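Local coordinates for L protein (PDB 5MV0) that probably acts as a cap-snatching endonuclease, the N-terminal domain of the viral polymerase that cleaves capped RNA to supply primers for transcription, at residues K64-S67 and L68-I72; Q177-S180 and E181-D185; P154-L157 and L158-L161; M109-D112 and Q113-I117; K116-S119 and D120-Y124. All coordinates share one frame; numbering follows the deposited sequence.

Interaction 1 of 5, residues K64-S67 and L68-I72. With PO4 (phosphate ion), chain F.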
# COMPACT_ATOMS: atom_id res chain seq x y z
N LYS B 64 11.77 -3.83 13.08
CA LYS B 64 12.95 -4.68 13.00
C LYS B 64 13.11 -5.55 14.23
O LYS B 64 14.03 -6.37 14.28
CB LYS B 64 14.21 -3.83 12.80
CG LYS B 64 14.19 -3.07 11.48
CD LYS B 64 15.44 -2.25 11.34
CE LYS B 64 15.15 -0.86 10.82
NZ LYS B 64 16.43 -0.10 10.71
N GLU B 65 12.24 -5.37 15.22
CA GLU B 65 12.16 -6.22 16.41
C GLU B 65 13.49 -6.24 17.17
O GLU B 65 13.96 -7.29 17.60
CB GLU B 65 11.71 -7.64 16.03
CG GLU B 65 10.35 -7.64 15.35
CD GLU B 65 9.77 -9.02 15.15
OE1 GLU B 65 10.51 -10.01 15.22
OE2 GLU B 65 8.55 -9.10 14.91
N ILE B 66 14.10 -5.07 17.33
CA ILE B 66 15.24 -4.99 18.22
C ILE B 66 14.76 -5.17 19.66
O ILE B 66 13.61 -4.86 20.01
CB ILE B 66 16.03 -3.68 18.06
CG1 ILE B 66 15.20 -2.47 18.48
CG2 ILE B 66 16.54 -3.53 16.61
CD1 ILE B 66 16.01 -1.19 18.50
N SER B 67 15.64 -5.68 20.50
CA SER B 67 15.29 -5.99 21.87
C SER B 67 15.50 -4.77 22.77
O SER B 67 16.09 -3.77 22.37
CB SER B 67 16.14 -7.16 22.38
OG SER B 67 17.50 -6.77 22.39
N LEU B 68 15.03 -4.89 24.00
CA LEU B 68 15.32 -3.86 25.00
C LEU B 68 16.82 -3.65 25.15
O LEU B 68 17.30 -2.51 25.19
CB LEU B 68 14.69 -4.24 26.33
CG LEU B 68 15.01 -3.33 27.50
CD1 LEU B 68 14.44 -1.98 27.23
CD2 LEU B 68 14.43 -3.95 28.77
N ASN B 69 17.59 -4.75 25.23
CA ASN B 69 19.03 -4.62 25.37
C ASN B 69 19.63 -3.80 24.24
O ASN B 69 20.54 -2.98 24.46
CB ASN B 69 19.67 -6.01 25.43
CG ASN B 69 19.63 -6.62 26.84
OD1 ASN B 69 19.83 -5.92 27.83
ND2 ASN B 69 19.36 -7.91 26.92
N MET B 70 19.13 -3.97 23.01
CA MET B 70 19.64 -3.21 21.87
C MET B 70 19.19 -1.76 21.93
O MET B 70 19.92 -0.87 21.49
CB MET B 70 19.17 -3.83 20.56
CG MET B 70 19.67 -5.24 20.34
SD MET B 70 18.87 -6.00 18.91
CE MET B 70 19.13 -7.72 19.28
N VAL B 71 17.98 -1.51 22.43
CA VAL B 71 17.56 -0.13 22.62
C VAL B 71 18.50 0.58 23.59
O VAL B 71 18.96 1.69 23.33
CB VAL B 71 16.10 -0.08 23.11
CG1 VAL B 71 15.71 1.36 23.49
CG2 VAL B 71 15.17 -0.62 22.02
N ILE B 72 18.79 -0.08 24.71
CA ILE B 72 19.65 0.56 25.71
C ILE B 72 21.07 0.69 25.19
O ILE B 72 21.76 1.68 25.50
CB ILE B 72 19.56 -0.23 27.03
CG1 ILE B 72 18.13 -0.10 27.57
CG2 ILE B 72 20.56 0.30 28.05
CD1 ILE B 72 17.78 -1.13 28.63
P PO4 F . 18.71 -9.82 23.80
O1 PO4 F . 18.80 -11.32 23.82
O2 PO4 F . 17.47 -9.37 24.54
O3 PO4 F . 18.74 -9.27 22.40
O4 PO4 F . 19.92 -9.27 24.50
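Ser67 OG is gripped from two sides: it accepts the backbone N-H of Met70, at 3.3 Å from Met70 N, and donates to phosphate O3 at 2.8 Å. Its position follows from chi1 (63°), which sets OG between the backbone N and the carbonyl carbon, on the side where the first helical N-H groups emerge. The return arm is softer. Ser67 N points almost straight at the thioether, 3.6 Å from Met70 SD with an N-H...S angle of 168°, a weak bond but a reciprocal one. The extended chain of Met70 runs back past Ser67, bringing SD within 3.8 Å of Ile66 CB. One residue before the cap, Ile66 CD1 meets Val71 CG2 at 3.7 Å, the two side chains crossing at about a right angle, while Val71 N donates to Ser67 O at 2.9 Å. Asn69 holds the phosphate through its amide, ND2 lying 2.8 Å from O4, with a second, weak bond to O2. The ion probably comes from the crystallisation liquor; His84 of the same chain and Ser119 of the second subunit also bind it, placing it at a subunit interface. The paired Ser67-Met70 bonds make a capping box, with sulfur as the unusual second acceptor, and the Ile66-Val71 contact around it is a hydrophobic staple, starting helix 68-73.

Interaction 2 of 5, residues Q177-S180 and E181-D185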
# COMPACT_ATOMS: atom_id res chain seq x y z
N GLN B 177 -5.22 -25.97 14.73
CA GLN B 177 -3.77 -26.09 14.62
C GLN B 177 -3.10 -24.77 14.28
O GLN B 177 -1.87 -24.67 14.40
CB GLN B 177 -3.42 -27.12 13.55
CG GLN B 177 -3.91 -28.51 13.88
CD GLN B 177 -3.80 -29.45 12.70
OE1 GLN B 177 -4.77 -30.06 12.29
NE2 GLN B 177 -2.60 -29.56 12.16
N TRP B 178 -3.87 -23.77 13.87
CA TRP B 178 -3.36 -22.46 13.50
C TRP B 178 -3.60 -21.39 14.55
O TRP B 178 -2.85 -20.40 14.57
CB TRP B 178 -4.01 -22.00 12.19
CG TRP B 178 -3.61 -22.80 11.00
CD1 TRP B 178 -4.09 -24.02 10.63
CD2 TRP B 178 -2.65 -22.42 10.00
NE1 TRP B 178 -3.48 -24.43 9.46
CE2 TRP B 178 -2.59 -23.47 9.06
CE3 TRP B 178 -1.83 -21.30 9.82
CZ2 TRP B 178 -1.76 -23.42 7.95
CZ3 TRP B 178 -1.01 -21.26 8.71
CH2 TRP B 178 -0.98 -22.31 7.79
N ILE B 179 -4.60 -21.54 15.41
CA ILE B 179 -4.96 -20.49 16.36
C ILE B 179 -5.39 -21.14 17.67
O ILE B 179 -6.07 -22.17 17.68
CB ILE B 179 -6.06 -19.58 15.76
CG1 ILE B 179 -6.32 -18.36 16.67
CG2 ILE B 179 -7.35 -20.38 15.46
CD1 ILE B 179 -7.25 -17.31 16.03
N SER B 180 -4.94 -20.55 18.78
CA SER B 180 -5.24 -21.10 20.09
C SER B 180 -6.70 -20.84 20.48
O SER B 180 -7.38 -19.98 19.92
CB SER B 180 -4.31 -20.50 21.15
OG SER B 180 -4.59 -19.12 21.37
N GLU B 181 -7.17 -21.63 21.45
CA GLU B 181 -8.52 -21.44 21.97
C GLU B 181 -8.70 -20.02 22.52
O GLU B 181 -9.74 -19.40 22.30
CB GLU B 181 -8.81 -22.47 23.06
CG GLU B 181 -8.89 -23.92 22.54
CD GLU B 181 -7.54 -24.62 22.42
OE1 GLU B 181 -6.46 -23.98 22.62
OE2 GLU B 181 -7.56 -25.83 22.12
N GLU B 182 -7.71 -19.52 23.26
CA GLU B 182 -7.82 -18.19 23.86
C GLU B 182 -7.91 -17.10 22.79
O GLU B 182 -8.75 -16.20 22.88
CB GLU B 182 -6.64 -17.92 24.78
CG GLU B 182 -6.61 -18.73 26.06
CD GLU B 182 -5.83 -20.03 25.92
OE1 GLU B 182 -5.78 -20.62 24.81
OE2 GLU B 182 -5.27 -20.47 26.93
N GLU B 183 -7.03 -17.15 21.79
CA GLU B 183 -7.06 -16.12 20.75
C GLU B 183 -8.35 -16.19 19.95
O GLU B 183 -8.98 -15.16 19.68
CB GLU B 183 -5.84 -16.25 19.84
CG GLU B 183 -5.84 -15.21 18.71
CD GLU B 183 -4.48 -14.98 18.08
OE1 GLU B 183 -3.60 -15.87 18.16
OE2 GLU B 183 -4.28 -13.88 17.52
N TYR B 184 -8.76 -17.40 19.57
CA TYR B 184 -10.01 -17.55 18.83
C TYR B 184 -11.19 -16.99 19.63
O TYR B 184 -12.03 -16.27 19.08
CB TYR B 184 -10.23 -19.02 18.49
CG TYR B 184 -11.47 -19.28 17.67
CD1 TYR B 184 -11.48 -19.03 16.30
CD2 TYR B 184 -12.62 -19.78 18.26
CE1 TYR B 184 -12.61 -19.28 15.54
CE2 TYR B 184 -13.76 -20.02 17.51
CZ TYR B 184 -13.74 -19.77 16.16
OH TYR B 184 -14.87 -20.00 15.40
N ASP B 185 -11.25 -17.29 20.93
CA ASP B 185 -12.35 -16.79 21.74
C ASP B 185 -12.28 -15.27 21.89
O ASP B 185 -13.32 -14.60 21.82
CB ASP B 185 -12.36 -17.47 23.12
CG ASP B 185 -12.87 -18.90 23.06
OD1 ASP B 185 -12.63 -19.65 24.02
OD2 ASP B 185 -13.49 -19.28 22.04
O HOH W 1 -2.92 -18.30 18.67
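Two first torsions set up the contact between Ser180 and Glu183. In Ser180, chi1 of 69° tucks OG in over the opening turn of the helix, in line with the N-H of Glu183; in Glu183, CG lies anti to the backbone N (chi1 179°), which sends the extended carboxylate chain back toward the residues before the helix. OG consequently accepts the backbone N-H of Glu183, 3.2 Å from Glu183 N and close to straight at 165°. The reverse link is relayed: a water accepts from Ser180 N at 3.0 Å and donates to Glu183 OE1 at 2.6 Å, so one water bridges the cap amide and the carboxylate. The same Glu183 chain packs on Ile179, whose CD1 is 3.7 Å from Glu183 CG, the two side chains crossing nearly at right angles. Ile179 CD1 also approaches Tyr184 CB, at 4.2 Å, and Ser180 O receives Tyr184 N at 2.9 Å. Beyond CB the tyrosine leads away, to Leu166 and Leu169 of helix 155-170 and, through its hydroxyl, to Ser170. Glu181 and Glu182 turn their carboxylates to another partner, both forming salt bridges with Arg74 of the second subunit, so the first turn of the helix also faces an interface. The water-relayed return only resembles a capping box; what the geometry defines is a serine N-cap with a hydrophobic staple, Ile179 against Tyr184, at the start of helix 181-192.

Interaction 3 of 5, residues P154-L157 and L158-L161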
# COMPACT_ATOMS: atom_id res chain seq x y z
N PRO B 154 -9.60 2.92 7.16
CA PRO B 154 -11.03 2.95 7.50
C PRO B 154 -11.40 1.82 8.45
O PRO B 154 -10.97 0.67 8.28
CB PRO B 154 -11.72 2.79 6.14
CG PRO B 154 -10.69 3.18 5.11
CD PRO B 154 -9.35 2.83 5.70
N GLU B 155 -12.23 2.15 9.44
CA GLU B 155 -12.59 1.16 10.46
C GLU B 155 -13.28 -0.05 9.85
O GLU B 155 -13.16 -1.17 10.38
CB GLU B 155 -13.49 1.77 11.54
CG GLU B 155 -13.62 0.83 12.73
CD GLU B 155 -14.55 1.33 13.83
OE1 GLU B 155 -15.11 2.44 13.70
OE2 GLU B 155 -14.71 0.59 14.82
N ARG B 156 -14.01 0.13 8.74
CA ARG B 156 -14.68 -1.00 8.13
C ARG B 156 -13.68 -2.07 7.69
O ARG B 156 -13.97 -3.27 7.74
CB ARG B 156 -15.52 -0.53 6.94
CG ARG B 156 -16.35 -1.61 6.30
CD ARG B 156 -17.23 -2.29 7.33
NE ARG B 156 -18.01 -3.39 6.77
CZ ARG B 156 -19.27 -3.30 6.36
NH1 ARG B 156 -19.92 -2.14 6.44
NH2 ARG B 156 -19.88 -4.37 5.87
N LEU B 157 -12.49 -1.65 7.24
CA LEU B 157 -11.50 -2.63 6.80
C LEU B 157 -10.90 -3.39 7.98
O LEU B 157 -10.65 -4.60 7.89
CB LEU B 157 -10.42 -1.95 5.97
CG LEU B 157 -10.88 -1.33 4.64
CD1 LEU B 157 -9.70 -0.70 3.89
CD2 LEU B 157 -11.59 -2.37 3.78
N LEU B 158 -10.65 -2.70 9.11
CA LEU B 158 -10.25 -3.40 10.33
C LEU B 158 -11.30 -4.41 10.74
O LEU B 158 -10.97 -5.51 11.21
CB LEU B 158 -10.02 -2.42 11.48
CG LEU B 158 -8.65 -1.79 11.72
CD1 LEU B 158 -7.58 -2.85 12.07
CD2 LEU B 158 -8.25 -0.98 10.52
N PHE B 159 -12.57 -4.02 10.64
CA PHE B 159 -13.66 -4.94 10.93
C PHE B 159 -13.62 -6.16 10.02
O PHE B 159 -13.78 -7.30 10.47
CB PHE B 159 -15.02 -4.24 10.80
CG PHE B 159 -16.17 -5.20 10.78
CD1 PHE B 159 -16.60 -5.81 11.96
CD2 PHE B 159 -16.77 -5.57 9.58
CE1 PHE B 159 -17.63 -6.74 11.94
CE2 PHE B 159 -17.81 -6.50 9.56
CZ PHE B 159 -18.25 -7.07 10.74
N GLU B 160 -13.44 -5.94 8.71
CA GLU B 160 -13.46 -7.05 7.76
C GLU B 160 -12.31 -8.02 8.00
O GLU B 160 -12.46 -9.23 7.76
CB GLU B 160 -13.43 -6.54 6.32
CG GLU B 160 -14.68 -5.80 5.92
CD GLU B 160 -15.92 -6.69 5.92
OE1 GLU B 160 -15.79 -7.90 5.66
OE2 GLU B 160 -17.02 -6.18 6.21
N LEU B 161 -11.15 -7.52 8.44
CA LEU B 161 -10.06 -8.43 8.79
C LEU B 161 -10.53 -9.42 9.84
O LEU B 161 -10.25 -10.62 9.76
CB LEU B 161 -8.85 -7.66 9.33
CG LEU B 161 -8.04 -6.78 8.38
CD1 LEU B 161 -6.87 -6.22 9.16
CD2 LEU B 161 -7.57 -7.62 7.18
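Arg156 and Glu160, one helical turn apart, are joined through a single carboxylate oxygen. Arg156 NE lies 3.0 Å from Glu160 OE2 with an N-H...O angle of 166°, and OE2 sits practically in the guanidinium plane, at its edge. It receives the donor on its anti lone pair, away from the other oxygen, and the two flat groups are nearly coplanar, 27° apart. A second donor, Arg156 NH2, reaches the same oxygen weakly at 3.4 Å; its stronger partner is Ser201, whose OG it also binds, so the guanidinium ties this helix to the chain's C-terminal part. Arg156 NH1 likewise has a hydrogen-bond partner beyond the two segments. Both chains bend at chi2, which lets these long side chains curl toward each other beside the helix. Phe159 runs alongside Arg156, its CD2 3.8 Å from Arg156 NE, with the ring plane steeply inclined to the guanidinium (82°); Tyr194 meets this ring edge-to-face. Among the backbone acceptors, Pro154 O takes Leu157 N at 3.0 Å and, weakly, Leu158 N, as the helix opens with Pro154 at the N-cap position. From there the regular pattern holds: Glu155 O accepts Phe159 N at 2.9 Å, Arg156 O accepts Glu160 N at 2.9 Å, and Leu157 O accepts Leu161 N. Leu157 and Leu161 face helix 4-20, Leu161 also helix 34-57, leaving the Arg156-Glu160 pair beside the C-terminal region. The arrangement is the i to i+4 salt bridge of an alpha-helix, here in the first turns of helix 155-170.

Interaction 4 of 5, residues M109-D112 and Q113-I117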
# COMPACT_ATOMS: atom_id res chain seq x y z
N MET B 109 -12.65 -7.01 26.45
CA MET B 109 -13.22 -6.87 27.79
C MET B 109 -12.26 -6.13 28.72
O MET B 109 -11.07 -6.46 28.76
CB MET B 109 -13.53 -8.24 28.39
CG MET B 109 -14.61 -9.05 27.67
SD MET B 109 -16.28 -8.34 27.73
CE MET B 109 -16.32 -7.21 26.34
N PRO B 110 -12.76 -5.16 29.49
CA PRO B 110 -11.85 -4.38 30.36
C PRO B 110 -11.09 -5.22 31.36
O PRO B 110 -9.95 -4.86 31.69
CB PRO B 110 -12.80 -3.39 31.06
CG PRO B 110 -14.19 -3.90 30.81
CD PRO B 110 -14.13 -4.62 29.50
N SER B 111 -11.65 -6.33 31.85
CA SER B 111 -10.91 -7.15 32.79
C SER B 111 -9.75 -7.86 32.10
O SER B 111 -8.70 -8.08 32.71
CB SER B 111 -11.83 -8.16 33.47
OG SER B 111 -12.32 -9.12 32.54
N ASP B 112 -9.94 -8.25 30.83
CA ASP B 112 -8.83 -8.77 30.04
C ASP B 112 -7.82 -7.67 29.72
O ASP B 112 -6.61 -7.93 29.71
CB ASP B 112 -9.35 -9.41 28.76
CG ASP B 112 -9.95 -10.77 29.00
OD1 ASP B 112 -9.50 -11.45 29.94
OD2 ASP B 112 -10.89 -11.15 28.26
N GLN B 113 -8.29 -6.45 29.45
CA GLN B 113 -7.37 -5.33 29.29
C GLN B 113 -6.47 -5.17 30.50
O GLN B 113 -5.26 -4.94 30.36
CB GLN B 113 -8.15 -4.04 29.03
CG GLN B 113 -8.83 -3.98 27.67
CD GLN B 113 -9.85 -2.86 27.55
OE1 GLN B 113 -9.81 -1.88 28.30
NE2 GLN B 113 -10.78 -3.01 26.62
N LYS B 114 -7.03 -5.29 31.71
CA LYS B 114 -6.24 -5.08 32.92
C LYS B 114 -5.17 -6.15 33.07
O LYS B 114 -4.02 -5.84 33.40
CB LYS B 114 -7.15 -5.06 34.16
CG LYS B 114 -8.14 -3.90 34.17
CD LYS B 114 -8.28 -3.28 35.56
CE LYS B 114 -9.55 -2.45 35.67
NZ LYS B 114 -9.69 -1.47 34.54
N ARG B 115 -5.54 -7.42 32.84
CA ARG B 115 -4.59 -8.51 32.97
C ARG B 115 -3.51 -8.42 31.90
O ARG B 115 -2.33 -8.69 32.17
CB ARG B 115 -5.31 -9.86 32.89
CG ARG B 115 -6.43 -10.02 33.90
CD ARG B 115 -6.61 -11.47 34.29
NE ARG B 115 -6.70 -12.34 33.13
CZ ARG B 115 -7.78 -12.45 32.36
NH1 ARG B 115 -8.87 -11.74 32.63
NH2 ARG B 115 -7.76 -13.27 31.31
N LYS B 116 -3.89 -8.05 30.68
CA LYS B 116 -2.90 -7.85 29.63
C LYS B 116 -1.92 -6.75 30.01
O LYS B 116 -0.70 -6.93 29.91
CB LYS B 116 -3.59 -7.51 28.30
CG LYS B 116 -2.62 -7.18 27.18
CD LYS B 116 -1.54 -8.26 27.00
CE LYS B 116 -0.72 -7.99 25.73
NZ LYS B 116 0.44 -8.91 25.56
N ILE B 117 -2.43 -5.61 30.46
CA ILE B 117 -1.56 -4.51 30.87
C ILE B 117 -0.62 -4.97 31.98
O ILE B 117 0.58 -4.65 31.97
CB ILE B 117 -2.40 -3.29 31.31
CG1 ILE B 117 -3.11 -2.67 30.10
CG2 ILE B 117 -1.51 -2.26 31.99
CD1 ILE B 117 -4.28 -1.76 30.48
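Backbone bonds from Gln113 N to Met109 O (2.9 Å) and from Lys116 N to Asp112 O (2.9 Å) frame two regular alpha-helical turns, with Met109 at the N-cap and Pro110 directly after it. Asp112 and Arg115 lie side by side and point the same way. One oxygen does all the touching: Asp112 OD1 stands 2.8 Å from Arg115 NH1 and 2.9 Å from Arg115 NH2, forked between the two nitrogens. The price is poor aim, for both N-H...O angles fall below 120° and both bonds are weak, with the carboxylate and guanidinium planes 74° apart. The attraction is therefore probably more electrostatic than directional. The fold at chi3 of Arg115 (-50°) doubles the chain back far enough to reach OD1. This is an i to i+3 salt bridge in the first turns of helix 110-122, which packs on strand 137-145 of the mixed sheet. Asp112 OD2 has a further, long and weak ion pair with Arg189 of helix 181-192. Gln113 takes a different course: its CG, anti to the carbonyl carbon, starts an extended chain that passes close by the backbone of Pro110, with CD 3.8 Å from Pro110 CA, and its amide nitrogen ends at Arg107 O. On another flank Lys114 CG rests 3.2 Å from Pro110 O, the same carbonyl oxygen that accepts Lys114 N.

Interaction 5 of 5, residues K116-S119 and D120-Y124. With PO4 (phosphate ion), chain H.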
# COMPACT_ATOMS: atom_id res chain seq x y z
N LYS B 116 -3.89 -8.05 30.68
CA LYS B 116 -2.90 -7.85 29.63
C LYS B 116 -1.92 -6.75 30.01
O LYS B 116 -0.70 -6.93 29.91
CB LYS B 116 -3.59 -7.51 28.30
CG LYS B 116 -2.62 -7.18 27.18
CD LYS B 116 -1.54 -8.26 27.00
CE LYS B 116 -0.72 -7.99 25.73
NZ LYS B 116 0.44 -8.91 25.56
N ILE B 117 -2.43 -5.61 30.46
CA ILE B 117 -1.56 -4.51 30.87
C ILE B 117 -0.62 -4.97 31.98
O ILE B 117 0.58 -4.65 31.97
CB ILE B 117 -2.40 -3.29 31.31
CG1 ILE B 117 -3.11 -2.67 30.10
CG2 ILE B 117 -1.51 -2.26 31.99
CD1 ILE B 117 -4.28 -1.76 30.48
N THR B 118 -1.14 -5.73 32.94
CA THR B 118 -0.30 -6.21 34.03
C THR B 118 0.79 -7.14 33.52
O THR B 118 1.96 -7.00 33.88
CB THR B 118 -1.15 -6.93 35.08
OG1 THR B 118 -2.11 -6.01 35.62
CG2 THR B 118 -0.28 -7.46 36.20
N SER B 119 0.42 -8.10 32.66
CA SER B 119 1.42 -9.02 32.12
C SER B 119 2.48 -8.28 31.33
O SER B 119 3.66 -8.62 31.40
CB SER B 119 0.74 -10.07 31.25
OG SER B 119 0.24 -9.46 30.07
N ASP B 120 2.08 -7.25 30.56
CA ASP B 120 3.05 -6.53 29.74
C ASP B 120 3.99 -5.69 30.60
O ASP B 120 5.21 -5.67 30.36
CB ASP B 120 2.33 -5.64 28.73
CG ASP B 120 1.88 -6.40 27.49
OD1 ASP B 120 2.16 -7.62 27.38
OD2 ASP B 120 1.28 -5.74 26.61
N LYS B 121 3.46 -4.98 31.59
CA LYS B 121 4.33 -4.16 32.42
C LYS B 121 5.26 -5.01 33.26
O LYS B 121 6.39 -4.59 33.55
CB LYS B 121 3.50 -3.22 33.30
CG LYS B 121 4.30 -2.02 33.77
CD LYS B 121 3.43 -0.91 34.34
CE LYS B 121 4.26 0.34 34.60
NZ LYS B 121 5.49 0.04 35.39
N LEU B 122 4.83 -6.21 33.65
CA LEU B 122 5.68 -7.04 34.50
C LEU B 122 6.94 -7.52 33.79
O LEU B 122 7.91 -7.88 34.46
CB LEU B 122 4.89 -8.24 35.02
CG LEU B 122 3.99 -7.98 36.24
CD1 LEU B 122 3.13 -9.20 36.54
CD2 LEU B 122 4.82 -7.59 37.47
N LYS B 123 6.94 -7.55 32.45
CA LYS B 123 8.15 -7.95 31.73
C LYS B 123 9.33 -7.08 32.12
O LYS B 123 10.48 -7.53 32.08
CB LYS B 123 7.95 -7.84 30.21
CG LYS B 123 6.80 -8.64 29.63
CD LYS B 123 6.90 -8.67 28.09
CE LYS B 123 6.86 -7.27 27.50
NZ LYS B 123 6.82 -7.32 25.99
N TYR B 124 9.07 -5.82 32.47
CA TYR B 124 10.10 -4.79 32.61
C TYR B 124 10.64 -4.65 34.04
O TYR B 124 11.32 -3.67 34.33
CB TYR B 124 9.54 -3.45 32.13
CG TYR B 124 9.30 -3.39 30.64
CD1 TYR B 124 10.29 -2.95 29.78
CD2 TYR B 124 8.08 -3.78 30.08
CE1 TYR B 124 10.09 -2.90 28.41
CE2 TYR B 124 7.87 -3.74 28.71
CZ TYR B 124 8.88 -3.29 27.88
OH TYR B 124 8.69 -3.23 26.51
P PO4 H . -0.61 -12.99 28.74
O1 PO4 H . -1.24 -14.00 27.81
O2 PO4 H . -1.34 -13.03 30.06
O3 PO4 H . 0.84 -13.31 28.98
O4 PO4 H . -0.71 -11.60 28.15
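Lys116 meets Asp120 with its last methylene as well as its ammonium group, the distinctive feature of this salt bridge. NZ is 2.8 Å from Asp120 OD1, on the syn side and 22° out of the carboxylate plane, while CE stands 3.1 Å from Asp120 OD2. The end of the lysine therefore lies obliquely across both oxygens instead of meeting them head-on. A bend at chi2 (52°) in an otherwise extended chain carries the amine along the helix to the next turn, where Asp120 N is already bonded to Lys116 O at 2.9 Å. Main chain and side chain thus link the same pair of residues. Ser119 OG lies 2.7 Å from Lys116 O and 3.0 Å from phosphate O4. The same phosphate, probably from the crystallisation liquor, is bound by Ser67, Asn69 and His84 of the second subunit, so it straddles the interface. Thr118 CG2 and Leu122 CD1 touch at 3.8 Å, side by side and pointing the same way; Leu122 N also donates to Thr118 O. Asp120 packs on Glu103 of strand 98-106, and Glu103 in turn binds Lys123 and the Tyr124 hydroxyl. Lysines and carboxylates gathered where a helix faces the sheet are consistent with a PDDEXK-type nuclease site. Chemically, one salt-bridge bond to OD1 and the methylene packed against OD2 probably limit how far the buried Asp120 carboxylate can rotate.

Along the chain the order is interaction 1, 4, 5, 3 and 2. Interactions 4 and 5 are successive parts of helix 110-122, with centres 11 Å apart and Lys116 and Ile117 in common. Interactions 1, 2 and 3 open helices 68-73, 181-192 and 155-170, as interaction 4 opens its own. Interactions 1 and 3 are the widest separated, their centres 31 Å apart on opposite sides of the chain's centre. Interactions 1 and 5 do not touch: centres 17 Å apart, nearest atoms about 4 Å. Interactions 1, 2, 4 and 5 lie at or near the second subunit, interaction 3 near the third; Ser67 and Asn69 of one subunit share a phosphate with Ser119 of the other.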